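Local atomic coordinates of Fdc1 (Candida dubliniensis, PDB entry 4ZAD), a protein that probably decarboxylates phenylacrylic acids such as ferulic, p-coumaric and cinnamic acid to the matching vinyl aromatics, using a prenylated flavin cofactor and manganese. Residues Asn4-Phe9 with Pro223-Leu228; Gly154-Thr159 with Val282-Phe287; Leu370-Asn375 with His411-Val416; Glu44-Ala49 with Gly75-Phe80; Gln166-Ser171 with Asp203-Ala208. All coordinates share one frame; numbering follows the deposited sequence.

Interaction 1: residues Asn4-Phe9 with Pro223-Leu228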
# COMPACT_ATOMS: atom_id res chain seq x y z
N ASN A 4 12.55 35.26 5.26
CA ASN A 4 11.21 34.73 5.70
C ASN A 4 10.31 34.01 4.67
O ASN A 4 9.38 34.58 4.15
CB ASN A 4 10.35 35.78 6.43
CG ASN A 4 9.13 35.14 7.19
OD1 ASN A 4 9.02 33.90 7.38
ND2 ASN A 4 8.25 36.01 7.67
N PRO A 5 10.53 32.70 4.47
CA PRO A 5 9.86 31.98 3.40
C PRO A 5 8.34 31.77 3.63
O PRO A 5 7.62 31.43 2.70
CB PRO A 5 10.62 30.67 3.38
CG PRO A 5 10.98 30.47 4.84
CD PRO A 5 11.26 31.79 5.38
N ALA A 6 7.86 31.99 4.86
CA ALA A 6 6.43 31.95 5.14
C ALA A 6 5.72 33.11 4.44
O ALA A 6 4.62 32.98 3.93
CB ALA A 6 6.15 31.97 6.66
N LEU A 7 6.38 34.25 4.41
CA LEU A 7 5.73 35.47 3.99
C LEU A 7 6.14 35.92 2.59
O LEU A 7 5.50 36.80 2.02
CB LEU A 7 6.04 36.56 5.01
CG LEU A 7 4.97 37.17 5.93
CD1 LEU A 7 3.58 36.51 5.86
CD2 LEU A 7 5.53 37.22 7.35
N LYS A 8 7.21 35.35 2.05
CA LYS A 8 7.80 35.88 0.80
C LYS A 8 8.15 34.73 -0.14
O LYS A 8 9.10 33.99 0.10
CB LYS A 8 9.05 36.76 1.07
CG LYS A 8 8.87 37.91 2.10
CD LYS A 8 8.79 39.32 1.49
CE LYS A 8 10.02 40.18 1.81
NZ LYS A 8 9.71 41.68 1.74
N PHE A 9 7.39 34.59 -1.22
CA PHE A 9 7.58 33.50 -2.19
C PHE A 9 9.06 33.35 -2.57
O PHE A 9 9.60 32.25 -2.64
CB PHE A 9 6.71 33.77 -3.41
CG PHE A 9 6.86 32.76 -4.53
CD1 PHE A 9 6.63 31.41 -4.32
CD2 PHE A 9 7.18 33.18 -5.84
CE1 PHE A 9 6.75 30.51 -5.35
CE2 PHE A 9 7.30 32.26 -6.86
CZ PHE A 9 7.10 30.94 -6.62
N PRO A 223 2.37 34.84 -0.75
CA PRO A 223 3.07 34.34 0.41
C PRO A 223 2.77 32.88 0.64
O PRO A 223 1.60 32.51 0.79
CB PRO A 223 2.49 35.18 1.53
CG PRO A 223 2.21 36.44 0.87
CD PRO A 223 1.62 36.05 -0.41
N PRO A 224 3.80 32.03 0.64
CA PRO A 224 3.63 30.60 0.79
C PRO A 224 2.70 30.16 1.94
O PRO A 224 2.03 29.17 1.79
CB PRO A 224 5.07 30.12 1.06
CG PRO A 224 5.86 30.99 0.20
CD PRO A 224 5.21 32.37 0.35
N ALA A 225 2.67 30.84 3.06
CA ALA A 225 1.70 30.47 4.10
C ALA A 225 0.29 30.75 3.58
O ALA A 225 -0.63 30.01 3.89
CB ALA A 225 1.95 31.23 5.40
N ALA A 226 0.13 31.82 2.79
CA ALA A 226 -1.17 32.18 2.22
C ALA A 226 -1.67 31.12 1.23
O ALA A 226 -2.86 30.80 1.21
CB ALA A 226 -1.11 33.58 1.52
N ILE A 227 -0.77 30.59 0.40
CA ILE A 227 -1.19 29.60 -0.58
C ILE A 227 -1.44 28.28 0.14
O ILE A 227 -2.31 27.54 -0.22
CB ILE A 227 -0.19 29.47 -1.81
CG1 ILE A 227 -0.89 28.86 -3.05
CG2 ILE A 227 1.07 28.63 -1.45
CD1 ILE A 227 -1.83 29.81 -3.76
N LEU A 228 -0.69 27.98 1.18
CA LEU A 228 -1.01 26.78 1.99
C LEU A 228 -2.49 26.84 2.51
O LEU A 228 -3.35 26.00 2.21
CB LEU A 228 0.01 26.62 3.14
CG LEU A 228 0.01 25.26 3.88
CD1 LEU A 228 1.41 24.82 4.36
CD2 LEU A 228 -0.98 25.31 5.06
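One hydrogen bond ties A6 to A225: A225 N donates to A6 O at 3.0 Å, with an N-H...O angle of 167°, and arrives in the carbonyl plane on a lone pair. Being in the first turn of helix 224-230, A225 has no carbonyl one helical turn back to receive its N-H, and A6 O supplies the acceptor. A6 itself sits in a tight turn, where L7 N bonds back to N4 O at 3.0 Å.

Here the polypeptide leading into helix 9-19 docks against the start of helix 224-230, with K8 and P223 at the N-cap positions of the two helices. The flavin-binding W175 lies near P223.

The prolines make most other van der Waals contacts, largely ring carbons on backbone oxygens. P223 lays CB and CG against L7 O, CB at 3.5 Å. P224 pushes its ring into the other turn: CG meets P5 O, and CD lies 3.5 Å from F9 N. Two pairs are apolar: F9 CB with P224 CD at 4.3 Å, and A6 CB with A225 CB at 4.4 Å, on one side of the hydrogen bond. F12 and H90 also pack on P224, and I244 on A225.

Interaction 2: residues Gly154-Thr159 with Val282-Phe287. With 4LU (1-deoxy-5-O-phosphono-1-(3,3,4,5-tetramethyl-9,11-dioxo-2,3,8,9,10,11-hexahydro-7H-quinolino[1,8-fg]pteridin-12-ium-7-y l)-D-ribitol), chain E.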
# COMPACT_ATOMS: atom_id res chain seq x y z
N GLY A 154 -7.49 22.32 -22.12
CA GLY A 154 -6.96 23.67 -22.30
C GLY A 154 -5.60 23.79 -21.64
O GLY A 154 -5.05 22.81 -21.09
N LYS A 155 -5.06 24.99 -21.68
CA LYS A 155 -3.85 25.26 -20.94
C LYS A 155 -4.25 25.79 -19.55
O LYS A 155 -4.95 26.80 -19.42
CB LYS A 155 -3.00 26.24 -21.70
CG LYS A 155 -2.59 25.81 -23.14
CD LYS A 155 -2.02 27.04 -23.91
CE LYS A 155 -1.42 26.73 -25.27
NZ LYS A 155 -0.32 27.72 -25.51
N PHE A 156 -3.82 25.08 -18.51
CA PHE A 156 -4.22 25.43 -17.14
C PHE A 156 -3.26 26.41 -16.47
O PHE A 156 -2.23 26.02 -15.89
CB PHE A 156 -4.46 24.19 -16.32
CG PHE A 156 -5.85 23.63 -16.47
CD1 PHE A 156 -6.13 22.71 -17.46
CD2 PHE A 156 -6.88 24.02 -15.62
CE1 PHE A 156 -7.42 22.20 -17.59
CE2 PHE A 156 -8.16 23.52 -15.76
CZ PHE A 156 -8.43 22.63 -16.72
N ILE A 157 -3.62 27.68 -16.56
CA ILE A 157 -2.77 28.77 -16.13
C ILE A 157 -2.80 28.86 -14.61
O ILE A 157 -1.85 29.31 -13.99
CB ILE A 157 -3.21 30.11 -16.78
CG1 ILE A 157 -2.15 31.19 -16.60
CG2 ILE A 157 -4.59 30.59 -16.25
CD1 ILE A 157 -2.51 32.47 -17.31
N GLN A 158 -3.90 28.40 -14.03
CA GLN A 158 -4.14 28.53 -12.59
C GLN A 158 -4.16 27.16 -11.97
O GLN A 158 -5.15 26.44 -12.02
CB GLN A 158 -5.41 29.32 -12.33
CG GLN A 158 -6.16 29.06 -11.05
CD GLN A 158 -5.34 29.18 -9.79
OE1 GLN A 158 -4.13 29.35 -9.82
NE2 GLN A 158 -6.02 29.07 -8.66
N THR A 159 -3.02 26.82 -11.41
CA THR A 159 -2.88 25.60 -10.66
C THR A 159 -2.29 25.88 -9.29
O THR A 159 -2.30 24.99 -8.46
CB THR A 159 -2.05 24.55 -11.44
OG1 THR A 159 -0.66 24.95 -11.51
CG2 THR A 159 -2.59 24.37 -12.83
N VAL A 282 -19.16 28.28 -19.95
CA VAL A 282 -18.25 27.94 -21.05
C VAL A 282 -17.65 26.54 -20.80
O VAL A 282 -17.75 26.00 -19.68
CB VAL A 282 -17.13 29.02 -21.23
CG1 VAL A 282 -17.69 30.41 -21.35
CG2 VAL A 282 -16.12 28.97 -20.09
N ARG A 283 -17.01 25.96 -21.82
CA ARG A 283 -16.39 24.63 -21.72
C ARG A 283 -15.12 24.72 -20.89
O ARG A 283 -14.27 25.54 -21.22
CB ARG A 283 -16.07 24.10 -23.13
CG ARG A 283 -15.53 22.63 -23.25
CD ARG A 283 -15.42 22.18 -24.78
N GLU A 284 -15.01 23.93 -19.82
CA GLU A 284 -13.74 23.79 -19.06
C GLU A 284 -13.30 22.33 -18.97
O GLU A 284 -14.04 21.40 -18.65
CB GLU A 284 -13.67 24.57 -17.72
CG GLU A 284 -13.96 23.86 -16.43
CD GLU A 284 -12.83 23.01 -15.81
OE1 GLU A 284 -11.67 23.45 -15.55
OE2 GLU A 284 -13.19 21.84 -15.53
N GLY A 285 -12.08 22.17 -19.39
CA GLY A 285 -11.77 21.01 -20.25
C GLY A 285 -11.46 20.06 -19.19
O GLY A 285 -11.28 20.52 -18.05
N PRO A 286 -11.42 18.75 -19.51
CA PRO A 286 -10.95 17.84 -18.49
C PRO A 286 -9.54 18.25 -18.12
O PRO A 286 -8.89 18.97 -18.87
CB PRO A 286 -11.00 16.47 -19.17
CG PRO A 286 -11.03 16.74 -20.61
CD PRO A 286 -11.55 18.12 -20.82
N PHE A 287 -9.12 17.84 -16.94
CA PHE A 287 -7.77 18.05 -16.43
C PHE A 287 -7.32 16.75 -15.77
O PHE A 287 -8.12 16.05 -15.16
CB PHE A 287 -7.85 19.20 -15.43
CG PHE A 287 -6.53 19.67 -14.92
CD1 PHE A 287 -5.56 20.10 -15.78
CD2 PHE A 287 -6.31 19.78 -13.56
CE1 PHE A 287 -4.35 20.58 -15.32
CE2 PHE A 287 -5.10 20.23 -13.07
CZ PHE A 287 -4.10 20.64 -13.96
C9 4LU E . -5.97 22.28 -4.15
C8 4LU E . -4.65 22.51 -4.55
C7 4LU E . -4.30 22.54 -5.91
C10 4LU E . -9.35 22.68 -5.57
C6 4LU E . -5.36 22.24 -6.91
N3 4LU E . -11.35 23.07 -7.38
C2 4LU E . -11.61 23.23 -6.08
C13 4LU E . -4.95 23.73 -8.71
C5 4LU E . -5.08 22.27 -8.35
C1 4LU E . -7.51 21.67 -8.60
O2 4LU E . -12.75 23.56 -5.76
N1 4LU E . -10.61 23.03 -5.18
C4 4LU E . -10.13 22.71 -7.83
O4 4LU E . -10.05 22.60 -9.08
C4A 4LU E . -9.10 22.49 -6.95
N5 4LU E . -7.77 21.74 -7.32
C3 4LU E . -6.25 21.92 -9.14
C12 4LU E . -3.81 21.54 -8.76
C5A 4LU E . -6.74 21.95 -6.42
C7M 4LU E . -2.90 22.82 -6.38
C8M 4LU E . -3.65 22.78 -3.45
C9A 4LU E . -7.04 22.16 -5.05
N10 4LU E . -8.37 22.50 -4.64
C1' 4LU E . -8.87 22.13 -3.31
C2' 4LU E . -9.15 23.42 -2.53
O2' 4LU E . -8.01 24.30 -2.68
C3' 4LU E . -9.46 23.16 -1.05
O3' 4LU E . -10.67 22.38 -0.94
C4' 4LU E . -9.61 24.46 -0.25
O4' 4LU E . -10.22 24.17 1.01
C5' 4LU E . -10.52 25.48 -0.97
O5' 4LU E . -10.73 26.67 -0.24
P 4LU E . -12.09 26.99 0.53
O2P 4LU E . -11.79 28.44 0.89
O3P 4LU E . -12.09 25.96 1.68
O1P 4LU E . -13.21 26.77 -0.46
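F156 and F287 meet beside the prenylated-flavin pocket, where the loop before strand 162-166 runs against the chain leaving strand 280-284. Their rings approach obliquely, centroids 4.1 Å apart and planes at 40°. F287 CG stands anti to its backbone N (chi1 -173°), which brings the CD1-CE1 side of the ring over one face of F156; its CB also sits 3.7 Å from F156 CZ.

The rim of F156 faces oxygens. E284 OE1 lies at the ring edge, 3.5 Å from F156 CE2, with the carboxylate plane turned 73° from the ring. G285 O is also at the edge, 3.8 Å from F156 CZ, and P286 O is near it. The slightly positive rim of a phenyl ring would suit such neighbours. E284 OE2 forms a salt bridge with R179, a residue that binds the flavin.

Further along, T159 CG2 touches F287 CZ at 4.2 Å. T159 OG1 is held by S321 N, and T159 O is modelled next to C13, a methyl of the prenyl-derived ring, at a separation (2.9 Å) too short to be taken literally. H149 meets F287 edge-to-face, and E289, the predicted proton donor, is also close to F287. F287 thus borders the prenyl-derived ring, with F156 packed behind it, in this UbiD-type active site.

Interaction 3: residues Leu370-Asn375 with His411-Val416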
# COMPACT_ATOMS: atom_id res chain seq x y z
N LEU A 370 -9.07 8.30 4.96
CA LEU A 370 -8.59 9.06 6.14
C LEU A 370 -8.36 8.04 7.22
O LEU A 370 -9.27 7.39 7.65
CB LEU A 370 -9.62 10.10 6.61
CG LEU A 370 -9.19 10.96 7.81
CD1 LEU A 370 -8.05 11.88 7.36
CD2 LEU A 370 -10.32 11.79 8.42
N ALA A 371 -7.13 7.88 7.64
CA ALA A 371 -6.82 7.01 8.75
C ALA A 371 -7.13 7.78 10.00
O ALA A 371 -6.78 8.98 10.08
CB ALA A 371 -5.35 6.60 8.72
N VAL A 372 -7.75 7.11 10.98
CA VAL A 372 -8.05 7.72 12.29
C VAL A 372 -7.44 6.92 13.42
O VAL A 372 -7.89 5.83 13.71
CB VAL A 372 -9.57 7.77 12.48
CG1 VAL A 372 -9.93 8.19 13.90
CG2 VAL A 372 -10.16 8.72 11.44
N LYS A 373 -6.42 7.44 14.06
CA LYS A 373 -5.69 6.68 15.07
C LYS A 373 -6.32 6.84 16.47
O LYS A 373 -6.31 7.92 17.03
CB LYS A 373 -4.24 7.13 15.09
CG LYS A 373 -3.37 6.37 16.08
CD LYS A 373 -1.90 6.78 15.96
CE LYS A 373 -1.04 6.01 16.96
NZ LYS A 373 0.35 6.49 16.99
N ILE A 374 -6.84 5.74 17.01
CA ILE A 374 -7.60 5.67 18.26
C ILE A 374 -6.74 5.13 19.40
O ILE A 374 -6.12 4.08 19.27
CB ILE A 374 -8.80 4.67 18.11
CG1 ILE A 374 -9.73 5.08 16.95
CG2 ILE A 374 -9.54 4.49 19.40
CD1 ILE A 374 -10.17 6.54 16.96
N ASN A 375 -6.70 5.86 20.50
CA ASN A 375 -6.19 5.41 21.78
C ASN A 375 -7.13 4.34 22.39
O ASN A 375 -8.19 4.67 22.92
CB ASN A 375 -6.12 6.61 22.70
CG ASN A 375 -5.49 6.29 24.06
OD1 ASN A 375 -5.96 5.42 24.80
ND2 ASN A 375 -4.41 7.01 24.38
N HIS A 411 -13.81 9.22 1.06
CA HIS A 411 -14.67 8.16 0.85
C HIS A 411 -14.58 6.94 1.78
O HIS A 411 -15.50 6.16 1.84
CB HIS A 411 -14.68 7.69 -0.58
CG HIS A 411 -15.67 8.39 -1.47
ND1 HIS A 411 -15.52 9.72 -1.84
CD2 HIS A 411 -16.74 7.93 -2.15
CE1 HIS A 411 -16.49 10.05 -2.68
NE2 HIS A 411 -17.25 8.99 -2.87
N GLU A 412 -13.47 6.78 2.49
CA GLU A 412 -13.33 5.67 3.42
C GLU A 412 -12.55 6.14 4.64
O GLU A 412 -11.50 6.77 4.52
CB GLU A 412 -12.64 4.50 2.73
CG GLU A 412 -12.46 3.28 3.61
CD GLU A 412 -12.54 1.96 2.87
OE1 GLU A 412 -12.63 1.96 1.62
OE2 GLU A 412 -12.51 0.92 3.54
N ILE A 413 -13.11 5.90 5.81
CA ILE A 413 -12.51 6.35 7.06
C ILE A 413 -12.10 5.06 7.72
O ILE A 413 -12.87 4.09 7.70
CB ILE A 413 -13.49 7.07 7.96
CG1 ILE A 413 -14.27 8.15 7.20
CG2 ILE A 413 -12.73 7.63 9.18
CD1 ILE A 413 -13.41 9.30 6.62
N ILE A 414 -10.89 5.04 8.28
CA ILE A 414 -10.28 3.81 8.71
C ILE A 414 -9.92 3.92 10.16
O ILE A 414 -9.08 4.68 10.53
CB ILE A 414 -9.07 3.56 7.90
CG1 ILE A 414 -9.50 3.23 6.45
CG2 ILE A 414 -8.30 2.41 8.50
CD1 ILE A 414 -8.35 2.93 5.54
N LEU A 415 -10.62 3.20 11.02
CA LEU A 415 -10.40 3.35 12.44
C LEU A 415 -9.39 2.28 12.84
O LEU A 415 -9.60 1.12 12.56
CB LEU A 415 -11.69 3.19 13.19
CG LEU A 415 -12.83 4.15 12.76
CD1 LEU A 415 -14.17 3.75 13.50
CD2 LEU A 415 -12.53 5.60 12.96
N VAL A 416 -8.29 2.70 13.46
CA VAL A 416 -7.25 1.79 13.86
C VAL A 416 -6.74 2.12 15.26
O VAL A 416 -6.81 3.25 15.71
CB VAL A 416 -6.11 1.79 12.83
CG1 VAL A 416 -5.40 3.16 12.75
CG2 VAL A 416 -5.15 0.69 13.18
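Five backbone hydrogen bonds join L370-I374 to E412-V416 in the alternating pattern of parallel strands. L370 N donates to E412 O (2.9 Å) and L370 O accepts from I414 N; V372 repeats the scheme, its N going to I414 O at 2.8 Å and its O receiving V416 N at 3.2 Å. I374 N closes the ladder on V416 O at 2.8 Å. Between the rungs, I413 CA-H points at L370 O, 3.5 Å from CA to O.

The short strand segments run at 23° to one another. They are neighbours in the mixed sheet of the C-terminal domain, and the intervening chain carries helices 376-381 and 386-399, giving a beta-alpha-beta connection.

L370, V372, I413 and L415 share one face. With V372 CG1 anti to the backbone N (chi1 171°), CG2 is left beside that N and meets I413 CG2 at 3.6 Å; L415 lies alongside, CD2 3.7 Å from V372 CB. Helix 386-399 covers this face through V393, which reaches both I413 and L415. On the face of A371, I414 and V416, helix 425-434 brings L428, Y432 and A431. E412 OE2 is hydrogen-bonded to T473 and Y432, and E412 packs on P438 of the second subunit.

Interaction 4: residues Glu44-Ala49 with Gly75-Phe80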
# COMPACT_ATOMS: atom_id res chain seq x y z
N GLU A 44 7.97 12.28 -8.72
CA GLU A 44 7.91 10.82 -8.57
C GLU A 44 9.22 10.27 -8.05
O GLU A 44 9.23 9.24 -7.40
CB GLU A 44 7.49 10.14 -9.91
CG GLU A 44 6.02 10.42 -10.29
CD GLU A 44 5.63 10.19 -11.78
OE1 GLU A 44 4.52 10.63 -12.15
OE2 GLU A 44 6.39 9.56 -12.57
N ASN A 45 10.32 10.95 -8.34
CA ASN A 45 11.64 10.49 -7.86
C ASN A 45 12.21 11.35 -6.72
O ASN A 45 13.26 11.04 -6.17
CB ASN A 45 12.59 10.30 -9.04
CG ASN A 45 11.97 9.40 -10.13
OD1 ASN A 45 12.06 8.17 -10.08
ND2 ASN A 45 11.29 10.03 -11.09
N LYS A 46 11.44 12.38 -6.33
CA LYS A 46 11.72 13.23 -5.16
C LYS A 46 12.96 14.08 -5.38
O LYS A 46 13.74 14.32 -4.48
CB LYS A 46 11.83 12.45 -3.85
CG LYS A 46 10.58 11.64 -3.41
CD LYS A 46 10.85 11.06 -2.01
CE LYS A 46 9.86 9.99 -1.56
NZ LYS A 46 10.21 9.54 -0.14
N LEU A 47 13.08 14.54 -6.62
CA LEU A 47 14.15 15.41 -7.05
C LEU A 47 13.85 16.84 -6.65
O LEU A 47 12.76 17.14 -6.12
CB LEU A 47 14.29 15.32 -8.60
CG LEU A 47 14.52 13.92 -9.21
CD1 LEU A 47 14.53 13.89 -10.74
CD2 LEU A 47 15.81 13.27 -8.63
N ALA A 48 14.81 17.72 -6.92
CA ALA A 48 14.71 19.13 -6.60
C ALA A 48 13.61 19.82 -7.43
O ALA A 48 13.28 19.42 -8.54
CB ALA A 48 16.07 19.83 -6.78
N ALA A 49 13.07 20.89 -6.86
CA ALA A 49 12.01 21.64 -7.52
C ALA A 49 12.67 22.36 -8.68
O ALA A 49 13.69 23.00 -8.48
CB ALA A 49 11.38 22.66 -6.55
N GLY A 75 5.24 22.00 -3.69
CA GLY A 75 4.78 21.22 -2.57
C GLY A 75 5.07 19.75 -2.76
O GLY A 75 4.45 18.89 -2.13
N GLY A 76 6.00 19.43 -3.65
CA GLY A 76 6.29 18.04 -3.93
C GLY A 76 7.24 17.55 -2.86
O GLY A 76 7.81 18.36 -2.16
N LEU A 77 7.44 16.24 -2.75
CA LEU A 77 8.32 15.74 -1.69
C LEU A 77 9.81 15.85 -2.08
O LEU A 77 10.19 15.71 -3.26
CB LEU A 77 7.99 14.30 -1.30
CG LEU A 77 6.60 14.02 -0.75
CD1 LEU A 77 6.49 12.52 -0.49
CD2 LEU A 77 6.29 14.84 0.52
N ARG A 78 10.62 16.08 -1.04
CA ARG A 78 12.06 16.23 -1.13
C ARG A 78 12.73 14.89 -0.94
O ARG A 78 12.17 14.03 -0.29
CB ARG A 78 12.48 17.12 0.02
CG ARG A 78 13.94 17.19 0.33
CD ARG A 78 14.19 18.21 1.36
NE ARG A 78 14.07 19.56 0.82
CZ ARG A 78 14.53 20.65 1.41
NH1 ARG A 78 15.14 20.56 2.59
NH2 ARG A 78 14.37 21.84 0.83
N GLY A 79 13.95 14.72 -1.45
CA GLY A 79 14.56 13.38 -1.49
C GLY A 79 15.65 13.00 -0.49
O GLY A 79 16.04 11.81 -0.44
N PHE A 80 16.15 13.97 0.29
CA PHE A 80 17.24 13.69 1.19
C PHE A 80 16.91 13.63 2.69
O PHE A 80 17.31 12.66 3.38
CB PHE A 80 18.50 14.54 0.95
CG PHE A 80 18.27 15.97 0.52
CD1 PHE A 80 17.87 16.28 -0.78
CD2 PHE A 80 18.60 17.01 1.38
CE1 PHE A 80 17.72 17.60 -1.20
CE2 PHE A 80 18.44 18.33 0.99
CZ PHE A 80 17.99 18.62 -0.32
O HOH W 1 9.37 16.86 -5.44
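K46 leaves helix 34-45 with positive phi (68°) and brings its backbone alongside L77-G79, CA to CA 4.6 Å from G79, in the N-terminal domain. The contact joins this helix end to the irregular chain between strand 69-71 and helix 85-90. No direct hydrogen bond crosses it: K46 O faces G79 N, but the angle is poor. Instead, K46 CA-H is directed at L77 O, 3.5 Å from CA to O.

The K46 side chain runs along the neighbouring backbone. Its CB touches both L77 O and G79 CA, 3.7 Å to each. CG is anti to the carbonyl carbon (chi1 -60°) and the chain stays extended beyond it, carrying CD past R78 O at 3.7 Å and NZ into a long, weak ion pair with D83. G79 has no side chain, and K46 O lies close over its CA.

R78 turns its own side chain away, into salt bridges with E19 and D21, while F80 CZ rests over one face of its guanidinium. L47 packs on W508 of the second subunit, placing this helix end at the dimer interface. L47 O accepts from R86 NH2. A water also links the two segments, at 2.6 Å from L77 O and, more weakly, 3.5 Å from L47 O.

Interaction 5: residues Gln166-Ser171 with Asp203-Ala208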
# COMPACT_ATOMS: atom_id res chain seq x y z
N GLN A 166 -14.83 38.21 -2.31
CA GLN A 166 -15.43 38.82 -1.12
C GLN A 166 -16.96 38.85 -1.25
O GLN A 166 -17.48 39.08 -2.33
CB GLN A 166 -14.91 40.24 -1.01
CG GLN A 166 -15.32 41.00 0.27
CD GLN A 166 -14.76 42.40 0.28
OE1 GLN A 166 -15.34 43.34 -0.31
NE2 GLN A 166 -13.62 42.57 0.93
N THR A 167 -17.67 38.59 -0.15
CA THR A 167 -19.14 38.63 -0.13
C THR A 167 -19.65 40.07 -0.36
O THR A 167 -18.92 41.03 -0.15
CB THR A 167 -19.70 38.08 1.23
OG1 THR A 167 -19.09 38.78 2.31
CG2 THR A 167 -19.41 36.61 1.39
N PRO A 168 -20.90 40.23 -0.83
CA PRO A 168 -21.37 41.61 -1.13
C PRO A 168 -21.33 42.56 0.08
O PRO A 168 -20.87 43.69 -0.05
CB PRO A 168 -22.81 41.42 -1.63
CG PRO A 168 -22.96 39.95 -1.93
CD PRO A 168 -21.91 39.20 -1.17
N ASP A 169 -21.73 42.06 1.25
CA ASP A 169 -21.69 42.84 2.50
C ASP A 169 -20.29 43.02 3.10
O ASP A 169 -20.18 43.61 4.18
CB ASP A 169 -22.68 42.28 3.56
CG ASP A 169 -22.29 40.89 4.16
OD1 ASP A 169 -21.15 40.37 3.98
OD2 ASP A 169 -23.16 40.31 4.85
N LYS A 170 -19.26 42.49 2.44
CA LYS A 170 -17.86 42.61 2.91
C LYS A 170 -17.49 41.86 4.23
O LYS A 170 -16.44 42.09 4.78
CB LYS A 170 -17.44 44.09 3.04
CG LYS A 170 -17.62 44.97 1.77
CD LYS A 170 -17.09 46.42 1.94
CE LYS A 170 -17.06 47.22 0.60
NZ LYS A 170 -16.96 48.76 0.73
N SER A 171 -18.33 40.96 4.71
CA SER A 171 -18.07 40.29 5.98
C SER A 171 -17.11 39.08 5.86
O SER A 171 -16.62 38.56 6.86
CB SER A 171 -19.39 39.85 6.64
OG SER A 171 -19.99 38.79 5.92
N ASP A 203 -22.32 32.58 -4.82
CA ASP A 203 -23.75 32.27 -4.66
C ASP A 203 -24.44 33.48 -4.04
O ASP A 203 -25.62 33.67 -4.24
CB ASP A 203 -24.02 31.09 -3.70
CG ASP A 203 -24.04 29.71 -4.37
OD1 ASP A 203 -24.02 29.61 -5.59
OD2 ASP A 203 -24.06 28.69 -3.62
N ALA A 204 -23.69 34.24 -3.24
CA ALA A 204 -24.22 35.40 -2.54
C ALA A 204 -24.45 36.53 -3.52
O ALA A 204 -25.43 37.28 -3.42
CB ALA A 204 -23.30 35.83 -1.41
N TRP A 205 -23.54 36.67 -4.48
CA TRP A 205 -23.68 37.69 -5.48
C TRP A 205 -24.82 37.37 -6.41
O TRP A 205 -25.49 38.27 -6.91
CB TRP A 205 -22.39 37.86 -6.26
CG TRP A 205 -21.31 38.59 -5.48
CD1 TRP A 205 -20.49 38.05 -4.54
CD2 TRP A 205 -20.94 39.97 -5.58
NE1 TRP A 205 -19.63 39.01 -4.06
CE2 TRP A 205 -19.88 40.19 -4.69
CE3 TRP A 205 -21.41 41.04 -6.35
CZ2 TRP A 205 -19.29 41.42 -4.53
CZ3 TRP A 205 -20.83 42.27 -6.20
CH2 TRP A 205 -19.77 42.46 -5.28
N VAL A 206 -25.05 36.08 -6.61
CA VAL A 206 -26.18 35.60 -7.39
C VAL A 206 -27.48 35.90 -6.65
O VAL A 206 -28.42 36.47 -7.23
CB VAL A 206 -26.04 34.08 -7.73
CG1 VAL A 206 -27.33 33.57 -8.43
CG2 VAL A 206 -24.84 33.85 -8.66
N ALA A 207 -27.52 35.58 -5.36
CA ALA A 207 -28.72 35.78 -4.58
C ALA A 207 -29.17 37.26 -4.63
O ALA A 207 -30.37 37.54 -4.51
CB ALA A 207 -28.54 35.30 -3.15
N ALA A 208 -28.25 38.18 -4.88
CA ALA A 208 -28.59 39.58 -4.92
C ALA A 208 -28.68 40.12 -6.35
O ALA A 208 -28.63 41.34 -6.60
CB ALA A 208 -27.56 40.34 -4.13
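W205 is gripped in two ways by the same end of a hairpin, at its indole N-H and over its ring face. NE1 donates to Q166 O at 2.8 Å with an N-H...O angle of 162°; the oxygen lies only 3° out of the indole plane, and the donor lies in the carbonyl plane. P168 then covers one face: its CG stands 3.9 Å from the centroid of the five-membered ring, 3° off the normal, a CH-pi contact. The indole gets there because W205 CG is anti to its carbonyl carbon, which swings the ring back along helix 197-207 to the turn. P168 CD also touches A204 CB at 3.7 Å, so the proline ring bears on two successive helix residues.

The turn itself, T167 to K170, is a type I beta turn linking strands 162-166 and 173-176 into a hairpin. D169 OD1 braces it by accepting from three donors: T167 OG1, S171 OG at 2.8 Å and S171 N at 3.0 Å, the last making an Asx turn. I214 and P215, on strand 214-220, also pack against W205.

With its N-H used in plane and a proline over one face, the indole is fixed in both position and tilt, and a partly exposed side chain pins the C-terminal end of the helix to the hairpin turn.

How the interactions relate
Interactions 1, 2 and 3 are buried, interaction 4 is partly so, and interaction 5 lies on the surface. Interactions 2 and 5 fall wholly within the Rift-related domain, yet the first places a pair of aromatic rings beside the cofactor, F287 the nearer, whereas the second uses an indole hydrogen bond and a proline. Interaction 1 ties the chain start to that domain through one backbone hydrogen bond and proline packing; its nearest atoms come within about 6 Å of interaction 2. The regular ladder of interaction 3 contrasts with interaction 4, which has water and a CA-H...O contact in place of direct bonds. Those two, in the C-terminal and N-terminal domains, both touch the second subunit.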